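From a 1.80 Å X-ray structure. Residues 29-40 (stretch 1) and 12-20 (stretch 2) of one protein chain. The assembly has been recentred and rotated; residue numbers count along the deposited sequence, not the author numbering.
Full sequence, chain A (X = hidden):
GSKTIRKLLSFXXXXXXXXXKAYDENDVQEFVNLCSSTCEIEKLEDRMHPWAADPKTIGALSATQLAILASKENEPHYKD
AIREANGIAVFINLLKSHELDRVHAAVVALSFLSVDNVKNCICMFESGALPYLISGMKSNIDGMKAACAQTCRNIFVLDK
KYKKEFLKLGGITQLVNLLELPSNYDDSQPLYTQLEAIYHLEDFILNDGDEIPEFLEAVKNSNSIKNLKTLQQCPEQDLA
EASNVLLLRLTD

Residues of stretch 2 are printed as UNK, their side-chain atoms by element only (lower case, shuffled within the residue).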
# COMPACT_ATOMS: atom_id res chain seq x y z
N GLN A 29 5.49 17.41 12.19
CA GLN A 29 6.35 18.11 11.24
C GLN A 29 7.81 17.74 11.41
O GLN A 29 8.56 17.60 10.43
CB GLN A 29 6.19 19.62 11.35
CG GLN A 29 6.97 20.39 10.29
CD GLN A 29 6.47 20.12 8.88
OE1 GLN A 29 5.41 20.61 8.48
NE2 GLN A 29 7.21 19.32 8.13
N GLU A 30 8.23 17.59 12.66
CA GLU A 30 9.64 17.25 12.90
C GLU A 30 9.95 15.82 12.43
O GLU A 30 11.00 15.58 11.82
CB GLU A 30 9.98 17.41 14.38
CG GLU A 30 11.44 17.27 14.72
CD GLU A 30 12.33 18.34 14.11
OE1 GLU A 30 11.81 19.37 13.62
OE2 GLU A 30 13.56 18.16 14.14
N PHE A 31 9.03 14.90 12.67
CA PHE A 31 9.18 13.54 12.14
C PHE A 31 9.30 13.57 10.61
O PHE A 31 10.13 12.89 10.04
CB PHE A 31 8.00 12.65 12.55
CG PHE A 31 8.13 12.06 13.94
CD1 PHE A 31 9.33 11.52 14.38
CD2 PHE A 31 7.03 12.04 14.80
CE1 PHE A 31 9.43 10.96 15.65
CE2 PHE A 31 7.13 11.50 16.08
CZ PHE A 31 8.34 10.95 16.50
N VAL A 32 8.46 14.35 9.92
CA VAL A 32 8.58 14.44 8.47
C VAL A 32 9.96 14.98 8.05
O VAL A 32 10.60 14.44 7.14
CB VAL A 32 7.44 15.30 7.88
CG1 VAL A 32 7.65 15.54 6.39
CG2 VAL A 32 6.14 14.57 8.10
N ASN A 33 10.43 16.02 8.73
CA ASN A 33 11.74 16.60 8.44
C ASN A 33 12.85 15.60 8.69
O ASN A 33 13.89 15.64 8.02
CB ASN A 33 11.99 17.85 9.28
CG ASN A 33 11.04 18.97 8.95
OD1 ASN A 33 10.52 19.04 7.84
ND2 ASN A 33 10.81 19.86 9.92
N LEU A 34 12.63 14.74 9.68
CA LEU A 34 13.64 13.74 10.08
C LEU A 34 13.69 12.52 9.17
O LEU A 34 14.63 11.73 9.23
CB LEU A 34 13.37 13.31 11.52
CG LEU A 34 13.81 14.29 12.61
CD1 LEU A 34 13.32 13.77 13.93
CD2 LEU A 34 15.35 14.42 12.62
N CYS A 35 12.69 12.35 8.30
CA CYS A 35 12.69 11.18 7.42
C CYS A 35 13.93 11.13 6.53
O CYS A 35 14.36 10.05 6.12
CB CYS A 35 11.43 11.16 6.55
SG CYS A 35 9.94 10.65 7.40
N SER A 36 14.52 12.28 6.24
CA SER A 36 15.72 12.31 5.40
C SER A 36 17.00 11.94 6.17
O SER A 36 18.06 11.75 5.57
CB SER A 36 15.89 13.69 4.75
OG SER A 36 16.03 14.70 5.72
N SER A 37 16.91 11.85 7.50
CA SER A 37 18.09 11.56 8.30
C SER A 37 18.70 10.21 7.96
O SER A 37 17.99 9.22 7.87
CB SER A 37 17.78 11.60 9.79
OG SER A 37 18.94 11.22 10.51
N THR A 38 20.01 10.19 7.74
CA THR A 38 20.75 8.96 7.51
C THR A 38 21.52 8.52 8.75
O THR A 38 22.35 7.61 8.70
CB THR A 38 21.73 9.11 6.32
OG1 THR A 38 22.72 10.09 6.65
CG2 THR A 38 20.97 9.56 5.08
N CYS A 39 21.23 9.16 9.89
CA CYS A 39 21.88 8.82 11.14
C CYS A 39 21.58 7.37 11.54
O CYS A 39 20.42 7.00 11.73
CB CYS A 39 21.43 9.80 12.24
SG CYS A 39 22.18 9.53 13.82
N GLU A 40 22.62 6.53 11.64
CA GLU A 40 22.43 5.12 11.95
C GLU A 40 21.93 4.94 13.37
O GLU A 40 22.29 5.71 14.26
CB GLU A 40 23.75 4.34 11.73
CG GLU A 40 24.11 4.22 10.25
CD GLU A 40 25.39 3.44 9.98
OE1 GLU A 40 26.02 2.96 10.96
OE2 GLU A 40 25.76 3.30 8.79
N UNK A 12 25.30 13.07 21.73
CA UNK A 12 24.85 12.24 20.61
C UNK A 12 24.46 13.09 19.41
O UNK A 12 24.47 14.31 19.48
c UNK A 12 23.68 11.33 21.01
c UNK A 12 22.50 12.15 21.50
o UNK A 12 23.31 10.52 19.90
N UNK A 13 24.15 12.44 18.30
CA UNK A 13 23.77 13.17 17.10
C UNK A 13 22.56 14.07 17.34
O UNK A 13 21.65 13.71 18.08
o UNK A 13 22.61 12.81 14.99
c UNK A 13 23.45 12.19 15.97
N UNK A 14 22.58 15.23 16.70
CA UNK A 14 21.46 16.15 16.74
C UNK A 14 20.18 15.44 16.32
O UNK A 14 19.12 15.68 16.88
o UNK A 14 20.39 18.82 17.17
c UNK A 14 20.70 18.45 16.03
n UNK A 14 20.16 18.97 14.94
c UNK A 14 21.71 17.34 15.83
N UNK A 15 20.30 14.57 15.31
CA UNK A 15 19.11 13.90 14.76
C UNK A 15 18.48 12.96 15.80
O UNK A 15 17.26 12.81 15.85
o UNK A 15 20.03 13.54 11.22
c UNK A 15 19.72 14.04 12.32
o UNK A 15 19.58 15.27 12.49
c UNK A 15 19.47 13.13 13.49
N UNK A 16 19.32 12.34 16.62
CA UNK A 16 18.81 11.47 17.67
C UNK A 16 18.09 12.30 18.73
O UNK A 16 17.03 11.91 19.22
c UNK A 16 21.57 8.73 17.86
c UNK A 16 19.45 9.99 19.61
c UNK A 16 19.94 10.65 18.32
c UNK A 16 20.45 9.59 17.33
N UNK A 17 18.64 13.46 19.07
CA UNK A 17 17.98 14.33 20.02
C UNK A 17 16.66 14.86 19.46
O UNK A 17 15.67 14.91 20.18
c UNK A 17 20.10 14.96 21.19
c UNK A 17 18.89 15.48 20.42
c UNK A 17 19.63 14.17 22.41
c UNK A 17 20.94 16.09 21.62
N UNK A 18 16.68 15.26 18.19
CA UNK A 18 15.48 15.74 17.51
C UNK A 18 14.42 14.66 17.49
O UNK A 18 13.25 14.93 17.75
c UNK A 18 15.99 17.91 12.36
n UNK A 18 17.19 17.72 11.84
c UNK A 18 16.95 17.93 14.64
c UNK A 18 16.50 17.55 16.05
n UNK A 18 15.85 18.01 13.68
n UNK A 18 14.92 18.00 11.57
c UNK A 18 15.81 16.20 16.09
N UNK A 19 14.83 13.42 17.22
CA UNK A 19 13.90 12.30 17.23
C UNK A 19 13.26 12.10 18.60
O UNK A 19 12.05 11.94 18.72
c UNK A 19 14.57 10.99 16.79
c UNK A 19 12.86 9.55 15.65
c UNK A 19 11.94 8.49 15.64
c UNK A 19 13.43 9.06 17.93
c UNK A 19 11.76 7.74 16.79
c UNK A 19 13.61 9.83 16.78
c UNK A 19 12.52 8.02 17.93
N UNK A 20 14.09 12.08 19.65
CA UNK A 20 13.58 11.82 20.99
C UNK A 20 12.59 12.88 21.43
O UNK A 20 11.58 12.58 22.06
c UNK A 20 14.73 11.73 22.00
c UNK A 20 15.54 10.47 21.82
o UNK A 20 16.68 10.41 22.36
o UNK A 20 15.04 9.53 21.16
O HOH W 1 16.31 16.63 9.27

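Position 12 has a first side-chain carbon carrying one oxygen and one carbon. It lies beyond reach of stretch 1. That branching fits threonine, Thr12.

Position 13 has one carbon and then one oxygen. The oxygen lies near Cys39 SG and accepts a hydrogen bond from the backbone N of position 15. This is serine. Ser13 OG is 3.5 Å from Cys39 SG, and its bond from the position 15 N, at 2.9 Å, caps the start of the helix.

Position 14 has two carbons, the second carrying one oxygen and one nitrogen. It makes no contact with stretch 1. An amide on a short stem is Asn14.

Position 15 has two carbons, the second carrying two oxygens. One oxygen accepts a hydrogen bond from Ser37 OG. A short carboxylate is aspartate, and Asp15 OD2 is 2.7 Å from Ser37 OG. Asp15 CB also packs 4.1 Å from Cys39 CB.

Position 16 has four carbons, forked at the first, with one arm two carbons long. One of its carbons lies near Cys39 SG. This is isoleucine; Ile16 CG1 is 3.9 Å from Cys39 SG.

Position 17 also has four carbons, but the fork is at the second. No side-chain atom comes near stretch 1. This is Leu17.

Position 18 has three carbons, a nitrogen, then a carbon carrying two more nitrogens. The inner nitrogen lies against Glu30 OE2, and Leu34 CD2 sits over one face of the end group. This is arginine. Arg18 NE donates to Glu30 OE2 at a very short 2.3 Å, within a salt bridge. A weak bond from Arg18 NH2 reaches the same Glu30 OE2 at 2.9 Å. Leu34 CD2 is 3.6 Å from Arg18 CZ. Arg18 NH1 forms a salt bridge with Asp15 OD1 at 3.5 Å.

Position 19 has one carbon and a ring of six carbons, with no oxygen. The edge of the Phe31 ring is turned toward its face, offset, with planes at 61°. This is phenylalanine; Phe31 CE1 is 3.5 Å from Phe19 CE1.

Position 20 has two carbons, the second carrying two oxygens. Its CA-to-CB bond points away from stretch 1. This is Asp20.

The helices run nearly antiparallel, at 150°, with axes 10.0 Å apart at closest approach. Buried Phe31, Leu34 and Phe19 form the apolar part. Leu34 also covers the Arg18 guanidinium while Glu30 meets its edge, so Leu34 links the apolar and charged parts. Ser37 OG donates to Asp15 and accepts from Cys39 N, tying the loop to the helix start.

Stretch 2 (12-20) TSNDILRFD
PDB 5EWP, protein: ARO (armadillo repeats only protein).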